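Mediator of RNA polymerase II transcription subunit 18 (Schizosaccharomyces pombe, PDB 3C0T) acts as a component of the Mediator coactivator complex, which relays signals from gene-specific regulators to the basal RNA polymerase II transcription machinery. Local coordinates at residues A17-L22 with Q127-F132; W165-Y170 with A198-K203. One frame throughout, in Å; residues are numbered along the deposited sequence.

Contact 1. Residues A17-L22 with Q127-F132; sequences AVVNSL and QGLEYF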
loop_
_atom_site.group_PDB
_atom_site.type_symbol
_atom_site.label_atom_id
_atom_site.label_comp_id
_atom_site.label_asym_id
_atom_site.label_seq_id
_atom_site.Cartn_x
_atom_site.Cartn_y
_atom_site.Cartn_z
ATOM N N ALA A 17 -14.744 -3.758 -15.265
ATOM C CA ALA A 17 -15.471 -2.517 -15.514
ATOM C C ALA A 17 -14.846 -1.302 -14.824
ATOM O O ALA A 17 -14.792 -0.208 -15.401
ATOM C CB ALA A 17 -16.932 -2.673 -15.080
ATOM N N VAL A 18 -14.374 -1.487 -13.594
ATOM C CA VAL A 18 -13.778 -0.375 -12.862
ATOM C C VAL A 18 -12.462 0.049 -13.481
ATOM O O VAL A 18 -12.187 1.240 -13.614
ATOM C CB VAL A 18 -13.576 -0.725 -11.386
ATOM C CG1 VAL A 18 -12.735 0.347 -10.702
ATOM C CG2 VAL A 18 -14.942 -0.834 -10.709
ATOM N N VAL A 19 -11.653 -0.921 -13.879
ATOM C CA VAL A 19 -10.379 -0.609 -14.496
ATOM C C VAL A 19 -10.616 0.149 -15.793
ATOM O O VAL A 19 -9.948 1.148 -16.057
ATOM C CB VAL A 19 -9.555 -1.889 -14.761
ATOM C CG1 VAL A 19 -8.334 -1.572 -15.616
ATOM C CG2 VAL A 19 -9.101 -2.471 -13.428
ATOM N N ASN A 20 -11.564 -0.307 -16.609
ATOM C CA ASN A 20 -11.839 0.405 -17.858
ATOM C C ASN A 20 -12.318 1.831 -17.555
ATOM O O ASN A 20 -11.956 2.771 -18.265
ATOM C CB ASN A 20 -12.886 -0.334 -18.695
ATOM C CG ASN A 20 -12.331 -1.594 -19.352
ATOM O OD1 ASN A 20 -11.173 -1.627 -19.795
ATOM N ND2 ASN A 20 -13.163 -2.632 -19.437
ATOM N N SER A 21 -13.125 1.994 -16.504
ATOM C CA SER A 21 -13.604 3.326 -16.129
ATOM C C SER A 21 -12.413 4.192 -15.719
ATOM O O SER A 21 -12.348 5.374 -16.064
ATOM C CB SER A 21 -14.590 3.249 -14.960
ATOM O OG SER A 21 -15.816 2.665 -15.350
ATOM N N LEU A 22 -11.472 3.597 -14.985
ATOM C CA LEU A 22 -10.292 4.316 -14.540
ATOM C C LEU A 22 -9.425 4.707 -15.732
ATOM O O LEU A 22 -8.797 5.776 -15.729
ATOM C CB LEU A 22 -9.480 3.464 -13.560
ATOM C CG LEU A 22 -10.081 3.165 -12.179
ATOM C CD1 LEU A 22 -9.218 2.119 -11.464
ATOM C CD2 LEU A 22 -10.159 4.443 -11.350
ATOM N N GLN A 127 0.069 -6.521 -5.861
ATOM C CA GLN A 127 -0.185 -6.654 -7.281
ATOM C C GLN A 127 -1.263 -5.637 -7.646
ATOM O O GLN A 127 -2.324 -5.611 -7.013
ATOM C CB GLN A 127 -0.714 -8.061 -7.570
ATOM C CG GLN A 127 -1.276 -8.256 -8.976
ATOM C CD GLN A 127 -2.226 -9.452 -9.063
ATOM O OE1 GLN A 127 -2.143 -10.248 -9.990
ATOM N NE2 GLN A 127 -3.132 -9.572 -8.100
ATOM N N GLY A 128 -1.019 -4.814 -8.661
ATOM C CA GLY A 128 -2.033 -3.850 -9.035
ATOM C C GLY A 128 -1.654 -2.896 -10.145
ATOM O O GLY A 128 -0.628 -3.065 -10.818
ATOM N N LEU A 129 -2.502 -1.885 -10.324
ATOM C CA LEU A 129 -2.316 -0.863 -11.341
ATOM C C LEU A 129 -2.288 0.505 -10.682
ATOM O O LEU A 129 -2.917 0.727 -9.644
ATOM C CB LEU A 129 -3.463 -0.911 -12.361
ATOM C CG LEU A 129 -3.474 -2.110 -13.311
ATOM C CD1 LEU A 129 -4.792 -2.166 -14.093
ATOM C CD2 LEU A 129 -2.285 -1.999 -14.253
ATOM N N GLU A 130 -1.558 1.426 -11.288
ATOM C CA GLU A 130 -1.469 2.760 -10.737
ATOM C C GLU A 130 -1.798 3.794 -11.803
ATOM O O GLU A 130 -1.291 3.731 -12.926
ATOM C CB GLU A 130 -0.072 3.004 -10.178
ATOM C CG GLU A 130 -0.063 3.940 -8.999
ATOM C CD GLU A 130 1.278 3.981 -8.286
ATOM O OE1 GLU A 130 2.263 4.429 -8.913
ATOM O OE2 GLU A 130 1.340 3.566 -7.099
ATOM N N TYR A 131 -2.677 4.724 -11.445
ATOM C CA TYR A 131 -3.086 5.797 -12.333
ATOM C C TYR A 131 -2.707 7.131 -11.691
ATOM O O TYR A 131 -2.261 7.160 -10.544
ATOM C CB TYR A 131 -4.594 5.761 -12.562
ATOM C CG TYR A 131 -5.094 4.577 -13.354
ATOM C CD1 TYR A 131 -5.334 3.345 -12.739
ATOM C CD2 TYR A 131 -5.370 4.700 -14.717
ATOM C CE1 TYR A 131 -5.846 2.265 -13.467
ATOM C CE2 TYR A 131 -5.878 3.628 -15.451
ATOM C CZ TYR A 131 -6.116 2.420 -14.818
ATOM O OH TYR A 131 -6.660 1.385 -15.540
ATOM N N PHE A 132 -2.880 8.228 -12.430
ATOM C CA PHE A 132 -2.548 9.562 -11.925
ATOM C C PHE A 132 -3.525 10.589 -12.484
ATOM O O PHE A 132 -3.996 10.457 -13.615
ATOM C CB PHE A 132 -1.127 9.979 -12.341
ATOM C CG PHE A 132 -0.138 8.846 -12.362
ATOM C CD1 PHE A 132 -0.101 7.955 -13.440
ATOM C CD2 PHE A 132 0.717 8.624 -11.277
ATOM C CE1 PHE A 132 0.776 6.843 -13.434
ATOM C CE2 PHE A 132 1.599 7.518 -11.258
ATOM C CZ PHE A 132 1.625 6.628 -12.337
#

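Contact 2. Residues W165-Y170 with A198-K203; sequences WILHVY and AFCDLK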
loop_
_atom_site.group_PDB
_atom_site.type_symbol
_atom_site.label_atom_id
_atom_site.label_comp_id
_atom_site.label_asym_id
_atom_site.label_seq_id
_atom_site.Cartn_x
_atom_site.Cartn_y
_atom_site.Cartn_z
ATOM N N TRP A 165 -10.456 -6.043 -4.585
ATOM C CA TRP A 165 -9.291 -5.238 -4.919
ATOM C C TRP A 165 -9.425 -3.996 -4.058
ATOM O O TRP A 165 -10.542 -3.549 -3.774
ATOM C CB TRP A 165 -9.296 -4.832 -6.385
ATOM C CG TRP A 165 -8.971 -5.951 -7.318
ATOM C CD1 TRP A 165 -9.807 -6.944 -7.728
ATOM C CD2 TRP A 165 -7.709 -6.195 -7.955
ATOM N NE1 TRP A 165 -9.148 -7.797 -8.585
ATOM C CE2 TRP A 165 -7.860 -7.362 -8.741
ATOM C CE3 TRP A 165 -6.470 -5.545 -7.939
ATOM C CZ2 TRP A 165 -6.814 -7.894 -9.511
ATOM C CZ3 TRP A 165 -5.424 -6.074 -8.708
ATOM C CH2 TRP A 165 -5.607 -7.239 -9.482
ATOM N N ILE A 166 -8.299 -3.448 -3.625
ATOM C CA ILE A 166 -8.325 -2.251 -2.800
ATOM C C ILE A 166 -8.015 -1.046 -3.670
ATOM O O ILE A 166 -7.094 -1.085 -4.492
ATOM C CB ILE A 166 -7.293 -2.343 -1.650
ATOM C CG1 ILE A 166 -7.701 -3.455 -0.683
ATOM C CG2 ILE A 166 -7.188 -1.002 -0.910
ATOM C CD1 ILE A 166 -6.728 -3.666 0.453
ATOM N N LEU A 167 -8.805 0.013 -3.502
ATOM C CA LEU A 167 -8.614 1.252 -4.248
ATOM C C LEU A 167 -8.057 2.268 -3.266
ATOM O O LEU A 167 -8.760 2.687 -2.347
ATOM C CB LEU A 167 -9.943 1.773 -4.804
ATOM C CG LEU A 167 -10.076 1.936 -6.325
ATOM C CD1 LEU A 167 -11.302 2.773 -6.616
ATOM C CD2 LEU A 167 -8.859 2.618 -6.920
ATOM N N HIS A 168 -6.803 2.665 -3.460
ATOM C CA HIS A 168 -6.147 3.623 -2.574
ATOM C C HIS A 168 -5.764 4.890 -3.337
ATOM O O HIS A 168 -4.962 4.843 -4.273
ATOM C CB HIS A 168 -4.895 2.978 -1.965
ATOM C CG HIS A 168 -4.179 3.839 -0.969
ATOM N ND1 HIS A 168 -3.002 3.452 -0.365
ATOM C CD2 HIS A 168 -4.470 5.063 -0.469
ATOM C CE1 HIS A 168 -2.598 4.399 0.462
ATOM N NE2 HIS A 168 -3.470 5.389 0.417
ATOM N N VAL A 169 -6.348 6.018 -2.941
ATOM C CA VAL A 169 -6.053 7.294 -3.586
ATOM C C VAL A 169 -5.258 8.139 -2.599
ATOM O O VAL A 169 -5.665 8.306 -1.446
ATOM C CB VAL A 169 -7.346 8.045 -3.974
ATOM C CG1 VAL A 169 -6.997 9.307 -4.762
ATOM C CG2 VAL A 169 -8.246 7.130 -4.806
ATOM N N TYR A 170 -4.129 8.678 -3.043
ATOM C CA TYR A 170 -3.301 9.457 -2.141
ATOM C C TYR A 170 -2.399 10.467 -2.821
ATOM O O TYR A 170 -2.216 10.456 -4.038
ATOM C CB TYR A 170 -2.411 8.522 -1.307
ATOM C CG TYR A 170 -1.434 7.710 -2.142
ATOM C CD1 TYR A 170 -1.831 6.529 -2.772
ATOM C CD2 TYR A 170 -0.124 8.151 -2.345
ATOM C CE1 TYR A 170 -0.948 5.809 -3.589
ATOM C CE2 TYR A 170 0.762 7.444 -3.160
ATOM C CZ TYR A 170 0.341 6.274 -3.782
ATOM O OH TYR A 170 1.203 5.591 -4.626
ATOM N N ALA A 198 -18.789 7.682 -9.486
ATOM C CA ALA A 198 -19.751 6.987 -10.335
ATOM C C ALA A 198 -19.549 5.479 -10.292
ATOM O O ALA A 198 -20.450 4.724 -10.658
ATOM C CB ALA A 198 -19.640 7.480 -11.778
ATOM N N PHE A 199 -18.374 5.035 -9.851
ATOM C CA PHE A 199 -18.114 3.602 -9.801
ATOM C C PHE A 199 -17.361 3.066 -8.594
ATOM O O PHE A 199 -16.940 1.918 -8.597
ATOM C CB PHE A 199 -17.412 3.151 -11.084
ATOM C CG PHE A 199 -16.218 3.980 -11.449
ATOM C CD1 PHE A 199 -15.001 3.793 -10.804
ATOM C CD2 PHE A 199 -16.316 4.949 -12.447
ATOM C CE1 PHE A 199 -13.894 4.561 -11.148
ATOM C CE2 PHE A 199 -15.222 5.723 -12.800
ATOM C CZ PHE A 199 -14.005 5.531 -12.152
ATOM N N CYS A 200 -17.188 3.884 -7.562
ATOM C CA CYS A 200 -16.504 3.425 -6.359
ATOM C C CYS A 200 -16.603 4.440 -5.241
ATOM O O CYS A 200 -16.325 5.617 -5.444
ATOM C CB CYS A 200 -15.023 3.136 -6.625
ATOM S SG CYS A 200 -14.179 2.477 -5.140
ATOM N N ASP A 201 -16.986 3.981 -4.057
ATOM C CA ASP A 201 -17.110 4.873 -2.922
ATOM C C ASP A 201 -15.779 4.994 -2.195
ATOM O O ASP A 201 -15.223 4.006 -1.711
ATOM C CB ASP A 201 -18.192 4.377 -1.960
ATOM C CG ASP A 201 -18.376 5.301 -0.764
ATOM O OD1 ASP A 201 -18.591 6.521 -0.962
ATOM O OD2 ASP A 201 -18.305 4.806 0.382
ATOM N N LEU A 202 -15.273 6.220 -2.127
ATOM C CA LEU A 202 -14.008 6.487 -1.465
ATOM C C LEU A 202 -14.219 7.248 -0.162
ATOM O O LEU A 202 -14.941 8.250 -0.119
ATOM C CB LEU A 202 -13.093 7.289 -2.389
ATOM C CG LEU A 202 -12.643 6.610 -3.685
ATOM C CD1 LEU A 202 -11.858 7.609 -4.530
ATOM C CD2 LEU A 202 -11.789 5.384 -3.366
ATOM N N LYS A 203 -13.594 6.762 0.904
ATOM C CA LYS A 203 -13.703 7.417 2.194
ATOM C C LYS A 203 -12.484 7.225 3.074
ATOM O O LYS A 203 -11.600 6.419 2.784
ATOM C CB LYS A 203 -14.959 6.949 2.940
ATOM C CG LYS A 203 -15.516 5.599 2.521
ATOM C CD LYS A 203 -14.679 4.433 3.007
ATOM C CE LYS A 203 -15.296 3.114 2.538
ATOM N NZ LYS A 203 -14.513 1.907 2.935
#

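Contact 1. Residues A17-L22 with Q127-F132
Leu22 lays its CB over one face of the Tyr131 ring, 3.9 Å from the ring centroid and offset toward the rim, a CH-pi contact 18° off the ring normal. Its CD1 extends the overlap along the same ring to CE1, at 3.9 Å, and the Leu22 backbone joins in, its O lying 3.6 Å from Tyr131 CE2. With CG beside the backbone N (chi1 -68°), the tyrosine stretches from the strand toward the helix and ends at Val19, one helical turn before Leu22. There its OH lies 3.4 Å from Val19 CG1 and 3.3 Å from Val19 O, while a hydrogen bond with Ser23 OG engages the phenol oxygen. Val19 CG1 also meets Leu129 CD1 at 3.9 Å. Leu129 and Tyr131 can both meet the helix because they alternate with Glu130, whose carboxylate makes a salt bridge with Arg139. Were the tyrosine an alanine here, Leu22 CB would probably lose the ring it packs on, a gap would open between helix and strand, and Ser23 OG would lose its phenol partner. The axes of segments 17-22 and 127-132 approach to 10.7 Å at 26°, so this turn of helix 15-25 runs roughly along the part of strand 118-133 it covers: apolar helix-on-sheet packing against the antiparallel beta barrel of Med18.

Contact 2. Residues W165-Y170 with A198-K203
Strand segment 165-170 and the irregular segment 198-203 do not pair through their backbones; the second passes across the strand, and the nearest CA atoms, those of Leu167 and Leu202, stay 8.0 Å apart. Strand 165-173 is hydrogen-bonded instead to strands 2-10 and 136-146, and the space between the segments is filled by side chains. Leu167 and Val169, two residues apart on one side of the strand, face Cys200 and Leu202, which alternate in the same way along the extended loop. Cys200 SG, trans to the backbone N (chi1 -177°), is directed at the strand and comes 3.2 Å from Leu167 CD1. That is short for sulfur against a methyl, and since the first torsion of Leu167 is nearly eclipsed (-120°), the exact placing of this leucine is doubtful at 2.4 Å resolution. Cys200 CB lies 3.7 Å from the same methyl. Leu202 straddles the two strand residues with its branches: CD1 meets Val169 CG2 at 3.7 Å, the two side chains set roughly perpendicular, and CD2 is more loosely placed, 4.2 Å from Leu167 CD1. All four residues are buried and the contact is wholly apolar. Helix 179-196 completes it, Leu189 and Val192 packing on Val169 and Leu196 on Leu202, while Leu167 also packs on Val138 of strand 136-146. The loop after helix 179-196 thus returns and packs its alternating apolar residues on one side of the antiparallel beta barrel, a hydrophobic layer of loop and helix over sheet.

From the N terminus, the chain runs through strand 2-10 into helix 15-25, and contact 1 closes a long loop of 104 residues, holding this helix against strand 118-133. Contact 2 opens only afterwards and closes a shorter loop of 27 residues, most of it helix 179-196, so the two stand in series, neither nested nor crossed. Their strands are both hydrogen-bonded to strand 136-146, one along each edge. The centres of contacts 1 and 2 lie about 10 Å apart. The two also touch: Phe199, just before Cys200, packs on Ser21 and Leu22, joining the early helix to the C-terminal loop over one sheet.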